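Local coordinates for mycobacterial cidal antitoxin MbcA (Mycobacterium tuberculosis, PDB 6FKG), which neutralises its cognate toxin, the NAD+ phosphorylase MbcT, by blocking access to the toxin's active site in a type II toxin-antitoxin system, at residues 12-21 with 55-65; 77-88 with 101-109. All blocks are in the same frame, centred on the assembly; numbering follows the deposited sequence.

In the fold
Contact 1 (12-21 with 55-65) lies near the middle of the chain, its centre about 5 Å from that of the chain, and joins helix 7-19 to helix 52-65. Contact 2 (77-88 with 101-109) follows it along the chain within the C-terminal toxin-binding family region, its centre about 16 Å from that of contact 1. The two touch directly: Leu65 CD2 packs 3.5 Å from Trp77 CE3, and Leu21 CD2 lies 3.8 Å from Phe79 CE2. Both have residues facing MbcT, consistent with the antitoxin blocking access to the toxin's active site. Tyr60 hydrogen-bonds His133 of an MbcT chain, whereas Asp107 forms salt bridges with Arg33 and Arg43 of an MbcT chain.

Contact 1: 12-21 with 55-65; sequences VSGAIERLGL and LIELAYVADAL
Ala15 and Ala59 meet methyl to methyl, CB to CB 3.9 Å, where helices 12-19 and 55-65 come closest, their axes 8.6 Å apart and inclined at 50°. Small residues carry this crossing: Ala62 CB touches both Ala15 O and Leu19 CD2, each at 3.7 Å. Larger apolar groups flank this alanine pair. The side chains of Ile16 and Leu58 cross at about a right angle, with Ile16 CD1 3.7 Å from Leu58 CD2, while Leu21 CD1 meets Leu58 tip to tip; Val12 CG1 touches Ala59 CB.

The polar part is at the margin. Arg18 NH2 donates to the syn lone pair of Asp63 OD1 at 3.0 Å, almost straight at 177°, with guanidinium and carboxylate planes only 16° apart. The bend at chi3 of Arg18 lays one guanidinium face over Gly14 O. A water donates to Ala15 O (2.6 Å) and weakly to Asp63 OD1, linking the helices beside this salt bridge.

Helix 23-30 adds Val26 against Ile16, Leu21 and Leu55, Trp40 of helix 34-41 packs on Val12 and Leu55, and helix 71-78 places Ala74 against Leu19 and Leu65.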
loop_
_atom_site.group_PDB
_atom_site.type_symbol
_atom_site.label_atom_id
_atom_site.label_comp_id
_atom_site.label_asym_id
_atom_site.label_seq_id
_atom_site.Cartn_x
_atom_site.Cartn_y
_atom_site.Cartn_z
ATOM N N VAL C 12 -33.964 -7.858 -8.106
ATOM C CA VAL C 12 -32.791 -8.695 -7.858
ATOM C C VAL C 12 -33.199 -10.159 -7.691
ATOM O O VAL C 12 -32.573 -11.062 -8.253
ATOM C CB VAL C 12 -32.022 -8.232 -6.602
ATOM C CG1 VAL C 12 -30.939 -9.250 -6.213
ATOM C CG2 VAL C 12 -31.424 -6.859 -6.831
ATOM N N SER C 13 -34.258 -10.386 -6.918
ATOM C CA SER C 13 -34.753 -11.741 -6.703
ATOM C C SER C 13 -35.125 -12.425 -8.025
ATOM O O SER C 13 -34.826 -13.609 -8.238
ATOM C CB SER C 13 -35.952 -11.711 -5.759
ATOM O OG SER C 13 -36.407 -13.017 -5.498
ATOM N N GLY C 14 -35.784 -11.681 -8.909
ATOM C CA GLY C 14 -36.195 -12.213 -10.199
ATOM C C GLY C 14 -35.011 -12.693 -11.013
ATOM O O GLY C 14 -35.056 -13.775 -11.613
ATOM N N ALA C 15 -33.945 -11.895 -11.030
ATOM C CA ALA C 15 -32.720 -12.271 -11.731
ATOM C C ALA C 15 -32.129 -13.572 -11.156
ATOM O O ALA C 15 -31.743 -14.464 -11.906
ATOM C CB ALA C 15 -31.694 -11.134 -11.663
ATOM N N ILE C 16 -32.085 -13.678 -9.830
ATOM C CA ILE C 16 -31.587 -14.888 -9.155
ATOM C C ILE C 16 -32.396 -16.138 -9.490
ATOM O O ILE C 16 -31.839 -17.197 -9.785
ATOM C CB ILE C 16 -31.595 -14.721 -7.615
ATOM C CG1 ILE C 16 -30.626 -13.619 -7.194
ATOM C CG2 ILE C 16 -31.253 -16.047 -6.912
ATOM C CD1 ILE C 16 -29.272 -13.723 -7.840
ATOM N N GLU C 17 -33.713 -16.016 -9.418
ATOM C CA GLU C 17 -34.577 -17.164 -9.609
ATOM C C GLU C 17 -34.533 -17.647 -11.052
ATOM O O GLU C 17 -34.623 -18.852 -11.312
ATOM C CB GLU C 17 -36.009 -16.832 -9.186
ATOM C CG GLU C 17 -36.167 -16.647 -7.681
ATOM C CD GLU C 17 -35.537 -17.784 -6.871
ATOM O OE1 GLU C 17 -35.780 -18.968 -7.200
ATOM O OE2 GLU C 17 -34.796 -17.485 -5.907
ATOM N N ARG C 18 -34.385 -16.714 -11.991
ATOM C CA ARG C 18 -34.326 -17.088 -13.402
ATOM C C ARG C 18 -33.082 -17.933 -13.687
ATOM O O ARG C 18 -33.090 -18.786 -14.567
ATOM C CB ARG C 18 -34.357 -15.845 -14.299
ATOM C CG ARG C 18 -35.752 -15.241 -14.439
ATOM C CD ARG C 18 -35.811 -14.158 -15.505
ATOM N NE ARG C 18 -35.029 -12.978 -15.145
ATOM C CZ ARG C 18 -35.490 -11.970 -14.409
ATOM N NH1 ARG C 18 -36.734 -11.997 -13.944
ATOM N NH2 ARG C 18 -34.706 -10.933 -14.138
ATOM N N LEU C 19 -32.026 -17.707 -12.917
ATOM C CA LEU C 19 -30.788 -18.462 -13.077
ATOM C C LEU C 19 -30.813 -19.757 -12.258
ATOM O O LEU C 19 -29.998 -20.649 -12.465
ATOM C CB LEU C 19 -29.600 -17.596 -12.670
ATOM C CG LEU C 19 -28.168 -18.129 -12.752
ATOM C CD1 LEU C 19 -27.847 -18.599 -14.146
ATOM C CD2 LEU C 19 -27.199 -17.015 -12.318
ATOM N N GLY C 20 -31.750 -19.849 -11.321
ATOM C CA GLY C 20 -31.928 -21.066 -10.540
ATOM C C GLY C 20 -30.935 -21.262 -9.410
ATOM O O GLY C 20 -30.731 -22.385 -8.938
ATOM N N LEU C 21 -30.307 -20.176 -8.964
ATOM C CA LEU C 21 -29.376 -20.273 -7.850
ATOM C C LEU C 21 -30.097 -20.627 -6.557
ATOM O O LEU C 21 -31.244 -20.237 -6.338
ATOM C CB LEU C 21 -28.614 -18.964 -7.666
ATOM C CG LEU C 21 -27.805 -18.510 -8.887
ATOM C CD1 LEU C 21 -26.949 -17.303 -8.518
ATOM C CD2 LEU C 21 -26.955 -19.636 -9.459
ATOM N N LEU C 55 -24.854 -8.478 -4.243
ATOM C CA LEU C 55 -26.144 -8.983 -4.714
ATOM C C LEU C 55 -26.536 -8.315 -6.029
ATOM O O LEU C 55 -27.017 -8.966 -6.965
ATOM C CB LEU C 55 -27.245 -8.748 -3.676
ATOM C CG LEU C 55 -27.662 -9.839 -2.695
ATOM C CD1 LEU C 55 -28.794 -9.309 -1.848
ATOM C CD2 LEU C 55 -28.081 -11.111 -3.417
ATOM N N ILE C 56 -26.321 -7.006 -6.109
ATOM C CA ILE C 56 -26.667 -6.286 -7.321
ATOM C C ILE C 56 -25.757 -6.708 -8.464
ATOM O O ILE C 56 -26.214 -6.911 -9.597
ATOM C CB ILE C 56 -26.582 -4.770 -7.109
ATOM C CG1 ILE C 56 -27.651 -4.352 -6.102
ATOM C CG2 ILE C 56 -26.743 -4.038 -8.433
ATOM C CD1 ILE C 56 -27.426 -2.972 -5.508
ATOM N N GLU C 57 -24.471 -6.870 -8.171
ATOM C CA GLU C 57 -23.531 -7.288 -9.201
ATOM C C GLU C 57 -23.882 -8.689 -9.721
ATOM O O GLU C 57 -23.807 -8.963 -10.918
ATOM C CB GLU C 57 -22.109 -7.236 -8.658
ATOM C CG GLU C 57 -21.659 -5.785 -8.425
ATOM C CD GLU C 57 -20.444 -5.669 -7.529
ATOM O OE1 GLU C 57 -19.952 -6.702 -7.040
ATOM O OE2 GLU C 57 -19.973 -4.534 -7.308
ATOM N N LEU C 58 -24.290 -9.559 -8.816
ATOM C CA LEU C 58 -24.724 -10.903 -9.210
ATOM C C LEU C 58 -25.970 -10.851 -10.101
ATOM O O LEU C 58 -26.076 -11.596 -11.082
ATOM C CB LEU C 58 -24.994 -11.744 -7.971
ATOM C CG LEU C 58 -25.507 -13.161 -8.218
ATOM C CD1 LEU C 58 -24.534 -13.970 -9.102
ATOM C CD2 LEU C 58 -25.752 -13.863 -6.870
ATOM N N ALA C 59 -26.914 -9.971 -9.764
ATOM C CA ALA C 59 -28.094 -9.763 -10.606
ATOM C C ALA C 59 -27.704 -9.257 -12.002
ATOM O O ALA C 59 -28.239 -9.742 -13.007
ATOM C CB ALA C 59 -29.084 -8.789 -9.925
ATOM N N TYR C 60 -26.771 -8.300 -12.081
ATOM C CA TYR C 60 -26.234 -7.892 -13.390
ATOM C C TYR C 60 -25.778 -9.094 -14.205
ATOM O O TYR C 60 -26.099 -9.228 -15.388
ATOM C CB TYR C 60 -25.027 -6.966 -13.264
ATOM C CG TYR C 60 -25.298 -5.600 -12.673
ATOM C CD1 TYR C 60 -26.581 -5.064 -12.636
ATOM C CD2 TYR C 60 -24.259 -4.860 -12.131
ATOM C CE1 TYR C 60 -26.815 -3.807 -12.082
ATOM C CE2 TYR C 60 -24.479 -3.613 -11.576
ATOM C CZ TYR C 60 -25.754 -3.091 -11.549
ATOM O OH TYR C 60 -25.944 -1.845 -10.985
ATOM N N VAL C 61 -24.970 -9.934 -13.570
ATOM C CA VAL C 61 -24.365 -11.057 -14.265
ATOM C C VAL C 61 -25.415 -12.081 -14.684
ATOM O O VAL C 61 -25.391 -12.572 -15.817
ATOM C CB VAL C 61 -23.284 -11.719 -13.395
ATOM C CG1 VAL C 61 -22.894 -13.049 -13.971
ATOM C CG2 VAL C 61 -22.050 -10.803 -13.320
ATOM N N ALA C 62 -26.337 -12.395 -13.775
ATOM C CA ALA C 62 -27.397 -13.349 -14.082
ATOM C C ALA C 62 -28.235 -12.884 -15.275
ATOM O O ALA C 62 -28.548 -13.669 -16.176
ATOM C CB ALA C 62 -28.278 -13.552 -12.883
ATOM N N ASP C 63 -28.618 -11.614 -15.271
ATOM C CA ASP C 63 -29.417 -11.088 -16.365
ATOM C C ASP C 63 -28.629 -11.074 -17.672
ATOM O O ASP C 63 -29.172 -11.420 -18.719
ATOM C CB ASP C 63 -29.923 -9.688 -16.040
ATOM C CG ASP C 63 -31.205 -9.707 -15.233
ATOM O OD1 ASP C 63 -31.862 -10.774 -15.164
ATOM O OD2 ASP C 63 -31.553 -8.651 -14.668
ATOM N N ALA C 64 -27.358 -10.683 -17.615
ATOM C CA ALA C 64 -26.524 -10.632 -18.823
ATOM C C ALA C 64 -26.342 -12.037 -19.405
ATOM O O ALA C 64 -26.436 -12.252 -20.621
ATOM C CB ALA C 64 -25.170 -10.016 -18.523
ATOM N N LEU C 65 -26.068 -12.978 -18.520
ATOM C CA LEU C 65 -25.784 -14.357 -18.922
ATOM C C LEU C 65 -26.948 -14.994 -19.688
ATOM O O LEU C 65 -26.738 -15.854 -20.539
ATOM C CB LEU C 65 -25.433 -15.184 -17.680
ATOM C CG LEU C 65 -24.899 -16.598 -17.872
ATOM C CD1 LEU C 65 -23.648 -16.599 -18.745
ATOM C CD2 LEU C 65 -24.616 -17.229 -16.512
HETATM O O HOH W 1 -31.409 -14.025 -14.396
#

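Contact 2: 77-88 with 101-109; sequences WMFSPNRLLEHR and RVLALIDAM
Trp77 enters helix 101-109 as a knob into the hole formed by Val102, Leu105, Ile106 and Met109. With CG anti to the backbone N (chi1 -175°), the indole presents the rim of its six-membered ring: Leu105 CD2 lies at that edge, 3.7 Å from Trp77 CZ2, and Val102 CG1 also lies there, near Trp77 CH2. Met109 runs past the indole in the opposite direction, and its SD makes an oblique Met-aromatic contact 4.0 Å from Trp77 CZ2.

The branches of Leu105 part between two partners on the loop. Leu105 CD1 meets Leu84 CD1 at 3.7 Å, the side chains crossing at about a right angle; CD2 turns to Leu85 CG as well as to Trp77. This loop follows helix 71-78 and, with helix 99-110, belongs to the Xre/MbcA/ParS C-terminal toxin-binding domain; an Asx turn shapes it: Asn82 OD1 accepts from Leu84 N in the carbonyl plane, on a lone pair, at 2.9 Å.

Arg101 bends at chi2 (97°), placing one guanidinium face over Leu85 CD2 and its end toward Glu86. Arg101 NH1 and NH2 grip the Glu86 carboxylate end-on through syn lone pairs, at 2.9 Å to OE1 and 3.1 Å to OE2. Glu86 OE1 also accepts from Arg88 NH2, which lies 3.4 Å from Arg101 NH1; Glu86 probably offsets part of both charges. Arg88 NE donates to Leu85 O, and Arg88 NH1 pairs with Glu98.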
loop_
_atom_site.group_PDB
_atom_site.type_symbol
_atom_site.label_atom_id
_atom_site.label_comp_id
_atom_site.label_asym_id
_atom_site.label_seq_id
_atom_site.Cartn_x
_atom_site.Cartn_y
_atom_site.Cartn_z
ATOM N N TRP C 77 -22.521 -22.990 -15.774
ATOM C CA TRP C 77 -21.434 -22.076 -16.177
ATOM C C TRP C 77 -20.914 -21.216 -15.024
ATOM O O TRP C 77 -19.708 -20.964 -14.917
ATOM C CB TRP C 77 -21.936 -21.176 -17.304
ATOM C CG TRP C 77 -20.940 -20.267 -17.927
ATOM C CD1 TRP C 77 -20.118 -20.553 -18.988
ATOM C CD2 TRP C 77 -20.704 -18.887 -17.590
ATOM N NE1 TRP C 77 -19.370 -19.432 -19.314
ATOM C CE2 TRP C 77 -19.708 -18.406 -18.467
ATOM C CE3 TRP C 77 -21.216 -18.025 -16.611
ATOM C CZ2 TRP C 77 -19.225 -17.093 -18.408
ATOM C CZ3 TRP C 77 -20.739 -16.714 -16.559
ATOM C CH2 TRP C 77 -19.759 -16.265 -17.453
ATOM N N MET C 78 -21.824 -20.779 -14.154
ATOM C CA MET C 78 -21.434 -19.943 -13.019
ATOM C C MET C 78 -20.450 -20.671 -12.119
ATOM O O MET C 78 -19.593 -20.027 -11.513
ATOM C CB MET C 78 -22.657 -19.515 -12.196
ATOM C CG MET C 78 -23.572 -18.540 -12.893
ATOM S SD MET C 78 -22.821 -16.916 -13.082
ATOM C CE MET C 78 -22.623 -16.424 -11.376
ATOM N N PHE C 79 -20.537 -22.006 -12.061
ATOM C CA PHE C 79 -19.713 -22.757 -11.109
ATOM C C PHE C 79 -18.664 -23.634 -11.777
ATOM O O PHE C 79 -18.045 -24.487 -11.137
ATOM C CB PHE C 79 -20.624 -23.589 -10.196
ATOM C CG PHE C 79 -21.675 -22.755 -9.526
ATOM C CD1 PHE C 79 -21.333 -21.909 -8.484
ATOM C CD2 PHE C 79 -22.989 -22.765 -9.979
ATOM C CE1 PHE C 79 -22.282 -21.104 -7.889
ATOM C CE2 PHE C 79 -23.945 -21.968 -9.383
ATOM C CZ PHE C 79 -23.595 -21.134 -8.339
ATOM N N SER C 80 -18.443 -23.400 -13.065
ATOM C CA SER C 80 -17.464 -24.172 -13.811
ATOM C C SER C 80 -16.193 -23.375 -13.992
ATOM O O SER C 80 -16.241 -22.240 -14.475
ATOM C CB SER C 80 -18.014 -24.573 -15.176
ATOM O OG SER C 80 -19.181 -25.367 -15.044
ATOM N N PRO C 81 -15.052 -23.968 -13.610
ATOM C CA PRO C 81 -13.750 -23.377 -13.920
ATOM C C PRO C 81 -13.687 -23.078 -15.403
ATOM O O PRO C 81 -13.954 -23.942 -16.234
ATOM C CB PRO C 81 -12.754 -24.468 -13.516
ATOM C CG PRO C 81 -13.471 -25.235 -12.440
ATOM C CD PRO C 81 -14.919 -25.247 -12.883
ATOM N N ASN C 82 -13.378 -21.836 -15.727
ATOM C CA ASN C 82 -13.464 -21.359 -17.095
ATOM C C ASN C 82 -12.068 -20.982 -17.576
ATOM O O ASN C 82 -11.430 -20.093 -16.995
ATOM C CB ASN C 82 -14.426 -20.161 -17.160
ATOM C CG ASN C 82 -14.820 -19.789 -18.576
ATOM O OD1 ASN C 82 -13.978 -19.671 -19.453
ATOM N ND2 ASN C 82 -16.120 -19.627 -18.803
ATOM N N ARG C 83 -11.590 -21.639 -18.628
ATOM C CA ARG C 83 -10.231 -21.375 -19.114
ATOM C C ARG C 83 -10.050 -19.931 -19.619
ATOM O O ARG C 83 -8.925 -19.432 -19.677
ATOM C CB ARG C 83 -9.836 -22.373 -20.217
ATOM C CG ARG C 83 -10.597 -22.250 -21.536
ATOM C CD ARG C 83 -9.829 -22.993 -22.649
ATOM N NE ARG C 83 -10.534 -22.998 -23.926
ATOM C CZ ARG C 83 -10.360 -22.094 -24.893
ATOM N NH1 ARG C 83 -9.503 -21.087 -24.744
ATOM N NH2 ARG C 83 -11.050 -22.192 -26.020
ATOM N N LEU C 84 -11.146 -19.259 -19.967
ATOM C CA LEU C 84 -11.057 -17.868 -20.415
ATOM C C LEU C 84 -10.866 -16.909 -19.238
ATOM O O LEU C 84 -10.507 -15.736 -19.421
ATOM C CB LEU C 84 -12.305 -17.485 -21.219
ATOM C CG LEU C 84 -12.538 -18.385 -22.435
ATOM C CD1 LEU C 84 -13.793 -17.971 -23.211
ATOM C CD2 LEU C 84 -11.314 -18.371 -23.330
ATOM N N LEU C 85 -11.101 -17.413 -18.029
ATOM C CA LEU C 85 -10.906 -16.629 -16.814
ATOM C C LEU C 85 -9.787 -17.230 -15.968
ATOM O O LEU C 85 -9.875 -17.262 -14.745
ATOM C CB LEU C 85 -12.212 -16.560 -16.005
ATOM C CG LEU C 85 -13.454 -16.006 -16.706
ATOM C CD1 LEU C 85 -14.656 -16.181 -15.799
ATOM C CD2 LEU C 85 -13.292 -14.519 -17.090
ATOM N N GLU C 86 -8.736 -17.713 -16.631
ATOM C CA GLU C 86 -7.602 -18.342 -15.950
ATOM C C GLU C 86 -8.065 -19.494 -15.043
ATOM O O GLU C 86 -7.567 -19.680 -13.929
ATOM C CB GLU C 86 -6.813 -17.294 -15.152
ATOM C CG GLU C 86 -6.244 -16.148 -16.008
ATOM C CD GLU C 86 -7.305 -15.148 -16.463
ATOM O OE1 GLU C 86 -8.119 -14.720 -15.618
ATOM O OE2 GLU C 86 -7.337 -14.799 -17.665
ATOM N N HIS C 87 -9.031 -20.259 -15.541
ATOM C CA HIS C 87 -9.516 -21.466 -14.878
ATOM C C HIS C 87 -10.185 -21.155 -13.548
ATOM O O HIS C 87 -10.143 -21.960 -12.630
ATOM C CB HIS C 87 -8.369 -22.471 -14.682
ATOM C CG HIS C 87 -7.628 -22.782 -15.945
ATOM N ND1 HIS C 87 -8.163 -23.558 -16.949
ATOM C CD2 HIS C 87 -6.401 -22.400 -16.377
ATOM C CE1 HIS C 87 -7.294 -23.653 -17.940
ATOM N NE2 HIS C 87 -6.215 -22.963 -17.616
ATOM N N ARG C 88 -10.800 -19.976 -13.452
ATOM C CA ARG C 88 -11.577 -19.611 -12.275
ATOM C C ARG C 88 -13.070 -19.699 -12.584
ATOM O O ARG C 88 -13.472 -19.664 -13.741
ATOM C CB ARG C 88 -11.203 -18.197 -11.800
ATOM C CG ARG C 88 -9.779 -18.087 -11.262
ATOM C CD ARG C 88 -9.425 -16.637 -10.928
ATOM N NE ARG C 88 -9.404 -15.815 -12.136
ATOM C CZ ARG C 88 -9.560 -14.493 -12.151
ATOM N NH1 ARG C 88 -9.754 -13.828 -11.017
ATOM N NH2 ARG C 88 -9.526 -13.835 -13.306
ATOM N N ARG C 101 -15.298 -8.187 -15.196
ATOM C CA ARG C 101 -14.610 -9.109 -16.102
ATOM C C ARG C 101 -15.573 -10.164 -16.610
ATOM O O ARG C 101 -15.509 -10.581 -17.772
ATOM C CB ARG C 101 -13.421 -9.789 -15.401
ATOM C CG ARG C 101 -12.655 -10.787 -16.292
ATOM C CD ARG C 101 -11.433 -10.140 -16.911
ATOM N NE ARG C 101 -10.757 -10.965 -17.914
ATOM C CZ ARG C 101 -10.003 -12.033 -17.646
ATOM N NH1 ARG C 101 -9.828 -12.447 -16.389
ATOM N NH2 ARG C 101 -9.433 -12.706 -18.645
ATOM N N VAL C 102 -16.452 -10.625 -15.723
ATOM C CA VAL C 102 -17.466 -11.605 -16.102
ATOM C C VAL C 102 -18.436 -11.025 -17.139
ATOM O O VAL C 102 -18.780 -11.677 -18.122
ATOM C CB VAL C 102 -18.253 -12.098 -14.867
ATOM C CG1 VAL C 102 -19.304 -13.118 -15.285
ATOM C CG2 VAL C 102 -17.293 -12.684 -13.822
ATOM N N LEU C 103 -18.898 -9.797 -16.916
ATOM C CA LEU C 103 -19.749 -9.121 -17.897
ATOM C C LEU C 103 -19.037 -8.946 -19.239
ATOM O O LEU C 103 -19.665 -9.059 -20.305
ATOM C CB LEU C 103 -20.197 -7.747 -17.380
ATOM C CG LEU C 103 -21.140 -7.772 -16.167
ATOM C CD1 LEU C 103 -21.523 -6.337 -15.754
ATOM C CD2 LEU C 103 -22.389 -8.610 -16.471
ATOM N N ALA C 104 -17.739 -8.654 -19.189
ATOM C CA ALA C 104 -16.969 -8.486 -20.417
ATOM C C ALA C 104 -16.890 -9.818 -21.176
ATOM O O ALA C 104 -17.084 -9.855 -22.406
ATOM C CB ALA C 104 -15.559 -7.928 -20.113
ATOM N N LEU C 105 -16.637 -10.914 -20.458
ATOM C CA LEU C 105 -16.647 -12.235 -21.106
ATOM C C LEU C 105 -18.026 -12.537 -21.742
ATOM O O LEU C 105 -18.104 -12.999 -22.874
ATOM C CB LEU C 105 -16.258 -13.344 -20.112
ATOM C CG LEU C 105 -16.411 -14.787 -20.630
ATOM C CD1 LEU C 105 -15.670 -14.985 -21.940
ATOM C CD2 LEU C 105 -15.930 -15.806 -19.598
ATOM N N ILE C 106 -19.114 -12.245 -21.036
ATOM C CA ILE C 106 -20.457 -12.475 -21.583
ATOM C C ILE C 106 -20.682 -11.661 -22.861
ATOM O O ILE C 106 -21.241 -12.152 -23.850
ATOM C CB ILE C 106 -21.530 -12.167 -20.514
ATOM C CG1 ILE C 106 -21.456 -13.238 -19.417
ATOM C CG2 ILE C 106 -22.933 -12.075 -21.122
ATOM C CD1 ILE C 106 -22.192 -12.849 -18.112
ATOM N N ASP C 107 -20.203 -10.425 -22.872
ATOM C CA ASP C 107 -20.290 -9.606 -24.083
ATOM C C ASP C 107 -19.511 -10.214 -25.252
ATOM O O ASP C 107 -19.985 -10.208 -26.389
ATOM C CB ASP C 107 -19.772 -8.195 -23.803
ATOM C CG ASP C 107 -20.870 -7.252 -23.413
ATOM O OD1 ASP C 107 -21.984 -7.394 -23.959
ATOM O OD2 ASP C 107 -20.617 -6.361 -22.576
ATOM N N ALA C 108 -18.327 -10.752 -24.968
ATOM C CA ALA C 108 -17.538 -11.428 -25.996
ATOM C C ALA C 108 -18.272 -12.671 -26.509
ATOM O O ALA C 108 -18.292 -12.931 -27.702
ATOM C CB ALA C 108 -16.129 -11.796 -25.463
ATOM N N MET C 109 -18.905 -13.408 -25.607
ATOM C CA MET C 109 -19.719 -14.565 -25.992
ATOM C C MET C 109 -20.861 -14.157 -26.920
ATOM O O MET C 109 -21.119 -14.791 -27.946
ATOM C CB MET C 109 -20.265 -15.245 -24.740
ATOM C CG MET C 109 -19.163 -15.884 -23.910
ATOM S SD MET C 109 -19.769 -16.433 -22.315
ATOM C CE MET C 109 -20.879 -17.740 -22.840
#